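Local coordinates for protein type II restriction enzyme MspI (Moraxella sp., PDB 1SA3) that recognises the double-stranded DNA sequence 5'-CCGG-3' and cuts it after the first cytosine, leaving 5'-phosphate ends, at residues S83-G88 and D99-F104. Numbering follows the deposited sequence.
Sequences SDTDLG and DATIRF. With NA (sodium ion), chain G.
Asp84 sets CG anti to its backbone N (chi1 172°), and this carries OD2 to a sodium ion, 2.4 Å from NA. Asp99 turns CG beside its own backbone N. Its carboxylate serves the metal only in the second shell: OD1 accepts a hydrogen bond from water 3, a sodium ligand, and OD2 takes the backbone N-H of Ile118. Asp99 O binds the sodium itself, 2.7 Å from NA. Water 2, also on the metal, donates to Thr85 O.

The frame is an antiparallel pairing at the edge of the mixed sheet. Ser83 and Thr101 form a hydrogen-bonded pair: Thr101 N to Ser83 O, nearly along the C=O axis, and Ser83 N to Thr101 O, both 2.9 Å. Asp84 and Ala100 follow as a non-hydrogen-bonded pair. Beyond them Thr85 N donates to Asp99 O at 3.1 Å, from above the carbonyl plane. Toward strand 111-121 a classic beta bulge interrupts the pairing, Asp99 and Ala100 sharing Leu116 as partner.

Ser83 (chi1 74°) and Thr101 (chi1 64°) each tuck the hydroxyl between backbone N and carbonyl carbon, so both reach water 1. This water also meets Thr85 OG1, 2.6 Å from its oxygen. Thr85 OG1 presses on Thr101 CG2 at 3.3 Å.

Carboxylates of Asp84 and Glu35 and the backbone O of Asp99 around one metal are consistent with a PDDEXK nuclease active site. Asp84 OD2 and Asp99 O approach to 3.1 Å because both bind the cation, whose charge probably offsets their repulsion and keeps Asp84 ionised. With Asp99 packed on a DNA phosphate, the sodium probably marks the place of the catalytic metal.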
loop_
_atom_site.group_PDB
_atom_site.type_symbol
_atom_site.label_atom_id
_atom_site.label_comp_id
_atom_site.label_asym_id
_atom_site.label_seq_id
_atom_site.Cartn_x
_atom_site.Cartn_y
_atom_site.Cartn_z
ATOM N N SER E 83 -10.904 11.102 6.455
ATOM C CA SER E 83 -11.802 10.133 7.048
ATOM C C SER E 83 -11.475 8.702 6.665
ATOM O O SER E 83 -10.881 8.438 5.614
ATOM C CB SER E 83 -13.245 10.429 6.636
ATOM O OG SER E 83 -13.471 10.067 5.283
ATOM N N ASP E 84 -11.870 7.791 7.546
ATOM C CA ASP E 84 -11.704 6.365 7.336
ATOM C C ASP E 84 -12.595 6.033 6.143
ATOM O O ASP E 84 -13.619 6.681 5.936
ATOM C CB ASP E 84 -12.196 5.605 8.568
ATOM C CG ASP E 84 -12.232 4.104 8.354
ATOM O OD1 ASP E 84 -13.213 3.468 8.791
ATOM O OD2 ASP E 84 -11.283 3.554 7.758
ATOM N N THR E 85 -12.211 5.038 5.358
ATOM C CA THR E 85 -13.011 4.652 4.204
ATOM C C THR E 85 -13.652 3.303 4.445
ATOM O O THR E 85 -12.972 2.311 4.700
ATOM C CB THR E 85 -12.152 4.572 2.925
ATOM O OG1 THR E 85 -11.606 5.865 2.647
ATOM C CG2 THR E 85 -12.995 4.118 1.729
ATOM N N ASP E 86 -14.973 3.263 4.369
ATOM C CA ASP E 86 -15.694 2.019 4.561
ATOM C C ASP E 86 -16.901 2.086 3.645
ATOM O O ASP E 86 -17.957 2.580 4.027
ATOM C CB ASP E 86 -16.110 1.882 6.025
ATOM C CG ASP E 86 -16.953 0.657 6.278
ATOM O OD1 ASP E 86 -16.672 -0.403 5.677
ATOM O OD2 ASP E 86 -17.894 0.755 7.091
ATOM N N LEU E 87 -16.719 1.598 2.427
ATOM C CA LEU E 87 -17.770 1.635 1.416
ATOM C C LEU E 87 -18.760 0.486 1.516
ATOM O O LEU E 87 -19.890 0.577 1.018
ATOM C CB LEU E 87 -17.128 1.656 0.029
ATOM C CG LEU E 87 -16.023 2.706 -0.105
ATOM C CD1 LEU E 87 -15.425 2.643 -1.505
ATOM C CD2 LEU E 87 -16.584 4.091 0.189
ATOM N N GLY E 88 -18.333 -0.600 2.151
ATOM C CA GLY E 88 -19.208 -1.748 2.308
ATOM C C GLY E 88 -19.595 -2.402 0.999
ATOM O O GLY E 88 -20.687 -2.952 0.866
ATOM N N ASP E 99 -8.004 2.593 2.313
ATOM C CA ASP E 99 -8.177 2.555 3.762
ATOM C C ASP E 99 -8.740 3.843 4.329
ATOM O O ASP E 99 -9.399 3.830 5.370
ATOM C CB ASP E 99 -6.836 2.285 4.463
ATOM C CG ASP E 99 -6.319 0.887 4.217
ATOM O OD1 ASP E 99 -7.130 -0.055 4.277
ATOM O OD2 ASP E 99 -5.102 0.724 3.979
ATOM N N ALA E 100 -8.468 4.955 3.652
ATOM C CA ALA E 100 -8.921 6.260 4.118
ATOM C C ALA E 100 -8.711 7.287 3.023
ATOM O O ALA E 100 -8.058 7.007 2.021
ATOM C CB ALA E 100 -8.124 6.672 5.347
ATOM N N THR E 101 -9.256 8.481 3.228
ATOM C CA THR E 101 -9.105 9.548 2.255
ATOM C C THR E 101 -8.831 10.895 2.908
ATOM O O THR E 101 -9.170 11.123 4.077
ATOM C CB THR E 101 -10.369 9.706 1.377
ATOM O OG1 THR E 101 -11.480 10.100 2.192
ATOM C CG2 THR E 101 -10.708 8.401 0.689
ATOM N N ILE E 102 -8.194 11.773 2.140
ATOM C CA ILE E 102 -7.910 13.146 2.563
ATOM C C ILE E 102 -8.408 13.985 1.389
ATOM O O ILE E 102 -8.148 13.639 0.227
ATOM C CB ILE E 102 -6.401 13.432 2.708
ATOM C CG1 ILE E 102 -5.795 12.550 3.798
ATOM C CG2 ILE E 102 -6.173 14.927 3.030
ATOM C CD1 ILE E 102 -4.288 12.696 3.901
ATOM N N ARG E 103 -9.157 15.043 1.675
ATOM C CA ARG E 103 -9.625 15.933 0.619
ATOM C C ARG E 103 -9.011 17.310 0.842
ATOM O O ARG E 103 -9.120 17.877 1.932
ATOM C CB ARG E 103 -11.153 16.051 0.616
ATOM C CG ARG E 103 -11.662 17.088 -0.390
ATOM C CD ARG E 103 -13.184 17.172 -0.410
ATOM N NE ARG E 103 -13.794 15.942 -0.903
ATOM C CZ ARG E 103 -13.774 15.536 -2.170
ATOM N NH1 ARG E 103 -13.175 16.260 -3.107
ATOM N NH2 ARG E 103 -14.351 14.390 -2.500
ATOM N N PHE E 104 -8.344 17.839 -0.181
ATOM C CA PHE E 104 -7.738 19.162 -0.081
ATOM C C PHE E 104 -8.556 20.132 -0.905
ATOM O O PHE E 104 -8.934 19.819 -2.036
ATOM C CB PHE E 104 -6.313 19.177 -0.630
ATOM C CG PHE E 104 -5.364 18.281 0.096
ATOM C CD1 PHE E 104 -5.118 16.990 -0.360
ATOM C CD2 PHE E 104 -4.684 18.737 1.219
ATOM C CE1 PHE E 104 -4.198 16.166 0.294
ATOM C CE2 PHE E 104 -3.772 17.921 1.870
ATOM C CZ PHE E 104 -3.529 16.635 1.404
HETATM NA NA NA G . -9.504 2.068 7.373
HETATM O O HOH W 1 -12.844 8.102 3.290
HETATM O O HOH W 2 -11.032 1.058 6.002
HETATM O O HOH W 3 -8.201 0.114 6.869
#